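Local coordinates for enoyl-CoA hydratase/isomerase family protein (PDB 3L3S) that probably acts as a hydro-lyase of the crotonase superfamily, adding water to or removing it from acyl-CoA-type substrates in fatty acid metabolism, at residues G16-T21 against D49-L54. Sequence-based numbering, arbitrary orientation.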
loop_
_atom_site.group_PDB
_atom_site.type_symbol
_atom_site.label_atom_id
_atom_site.label_comp_id
_atom_site.label_asym_id
_atom_site.label_seq_id
_atom_site.Cartn_x
_atom_site.Cartn_y
_atom_site.Cartn_z
ATOM N N GLY B 16 25.684 4.282 20.938
ATOM C CA GLY B 16 24.390 4.849 20.577
ATOM C C GLY B 16 23.245 3.867 20.348
ATOM O O GLY B 16 22.081 4.268 20.286
ATOM N N VAL B 17 23.577 2.585 20.224
ATOM C CA VAL B 17 22.598 1.531 20.000
ATOM C C VAL B 17 22.126 0.927 21.320
ATOM O O VAL B 17 22.938 0.415 22.090
ATOM C CB VAL B 17 23.191 0.404 19.108
ATOM C CG1 VAL B 17 22.116 -0.578 18.682
ATOM C CG2 VAL B 17 23.889 0.992 17.899
ATOM N N LEU B 18 20.820 1.016 21.579
ATOM C CA LEU B 18 20.201 0.447 22.785
ATOM C C LEU B 18 19.414 -0.820 22.424
ATOM O O LEU B 18 18.370 -0.767 21.762
ATOM C CB LEU B 18 19.292 1.472 23.494
ATOM C CG LEU B 18 18.417 1.041 24.689
ATOM C CD1 LEU B 18 19.217 0.439 25.847
ATOM C CD2 LEU B 18 17.636 2.229 25.178
ATOM N N THR B 19 19.931 -1.955 22.877
ATOM C CA THR B 19 19.314 -3.243 22.623
ATOM C C THR B 19 18.459 -3.659 23.802
ATOM O O THR B 19 18.921 -3.698 24.944
ATOM C CB THR B 19 20.370 -4.321 22.266
ATOM O OG1 THR B 19 21.053 -3.920 21.073
ATOM C CG2 THR B 19 19.727 -5.681 22.012
ATOM N N LEU B 20 17.183 -3.880 23.494
ATOM C CA LEU B 20 16.169 -4.311 24.436
ATOM C C LEU B 20 15.989 -5.805 24.212
ATOM O O LEU B 20 15.444 -6.242 23.189
ATOM C CB LEU B 20 14.859 -3.545 24.202
ATOM C CG LEU B 20 14.893 -2.012 24.346
ATOM C CD1 LEU B 20 13.505 -1.392 24.105
ATOM C CD2 LEU B 20 15.404 -1.625 25.717
ATOM N N THR B 21 16.544 -6.586 25.132
ATOM C CA THR B 21 16.476 -8.035 25.048
ATOM C C THR B 21 15.381 -8.571 25.978
ATOM O O THR B 21 15.548 -8.625 27.202
ATOM C CB THR B 21 17.868 -8.660 25.310
ATOM O OG1 THR B 21 18.798 -8.144 24.348
ATOM C CG2 THR B 21 17.836 -10.159 25.166
ATOM N N ASP B 49 19.922 11.507 25.269
ATOM C CA ASP B 49 20.729 11.947 24.121
ATOM C C ASP B 49 21.766 10.908 23.695
ATOM O O ASP B 49 22.254 10.944 22.562
ATOM C CB ASP B 49 21.459 13.258 24.444
ATOM C CG ASP B 49 20.550 14.480 24.408
ATOM O OD1 ASP B 49 19.410 14.418 24.920
ATOM O OD2 ASP B 49 21.000 15.526 23.886
ATOM N N HIS B 50 22.097 9.996 24.615
ATOM C CA HIS B 50 23.073 8.930 24.378
ATOM C C HIS B 50 22.489 7.802 23.545
ATOM O O HIS B 50 23.212 7.143 22.794
ATOM C CB HIS B 50 23.615 8.382 25.700
ATOM C CG HIS B 50 24.792 9.138 26.231
ATOM N ND1 HIS B 50 24.670 10.152 27.158
ATOM C CD2 HIS B 50 26.114 9.036 25.955
ATOM C CE1 HIS B 50 25.867 10.644 27.426
ATOM N NE2 HIS B 50 26.761 9.984 26.711
ATOM N N VAL B 51 21.178 7.599 23.685
ATOM C CA VAL B 51 20.443 6.581 22.930
ATOM C C VAL B 51 20.056 7.172 21.572
ATOM O O VAL B 51 19.255 8.102 21.498
ATOM C CB VAL B 51 19.167 6.133 23.684
ATOM C CG1 VAL B 51 18.339 5.148 22.833
ATOM C CG2 VAL B 51 19.547 5.502 25.018
ATOM N N HIS B 52 20.642 6.632 20.510
ATOM C CA HIS B 52 20.371 7.105 19.159
ATOM C C HIS B 52 19.416 6.183 18.403
ATOM O O HIS B 52 18.567 6.653 17.650
ATOM C CB HIS B 52 21.676 7.260 18.368
ATOM C CG HIS B 52 22.605 8.325 18.885
ATOM N ND1 HIS B 52 23.769 8.663 18.230
ATOM C CD2 HIS B 52 22.564 9.102 19.996
ATOM C CE1 HIS B 52 24.409 9.594 18.917
ATOM N NE2 HIS B 52 23.698 9.878 19.992
ATOM N N VAL B 53 19.589 4.871 18.569
ATOM C CA VAL B 53 18.750 3.861 17.907
ATOM C C VAL B 53 18.327 2.736 18.856
ATOM O O VAL B 53 19.061 2.384 19.785
ATOM C CB VAL B 53 19.443 3.239 16.647
ATOM C CG1 VAL B 53 19.469 4.213 15.511
ATOM C CG2 VAL B 53 20.852 2.866 16.942
ATOM N N LEU B 54 17.131 2.196 18.627
ATOM C CA LEU B 54 16.578 1.109 19.438
ATOM C C LEU B 54 16.518 -0.211 18.685
ATOM O O LEU B 54 16.141 -0.242 17.511
ATOM C CB LEU B 54 15.146 1.432 19.893
ATOM C CG LEU B 54 14.729 2.450 20.957
ATOM C CD1 LEU B 54 15.199 1.979 22.300
ATOM C CD2 LEU B 54 15.220 3.852 20.643
#
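Gly16 CA lies over one face of the His52 imidazole, while Asp49 O sits in the ring plane at its edge; a further edge atom, ND1, is hydrogen-bonded to Ala206 O of helix 194-207. Glycine suits this place: its phi is positive, and a CB would press against ND1. The contact joins the N-terminal ends of the two strands of a beta-alpha-beta crossover of the crotonase fold, where strand 17-22 and strand 53-58 run parallel and helix 32-45 connects them. Gly16 O is gripped twice, by His52 N (2.8 Å), on a lone pair in the carbonyl plane, and by Val53 N (3.1 Å), tilted 30° from that plane. Gly16 CA also makes a CA-H...O contact with His50 O. Two residues on, Leu18 N gives Val53 O a nearly straight bond of 2.9 Å. Branched aliphatic residues fill both faces of the sheet. Leu18, Leu54 and Val51 pack against Ala45 of helix 32-45; Leu18 and Leu54 lie side by side, pointing the same way, and Leu18 CD2 reaches Leu54 CD1 and Val51 CG2, both at 3.8 Å. On the face toward helix 194-207, Val17 and Val53 both touch the small Ala202, and their CG2 methyls meet at 3.7 Å.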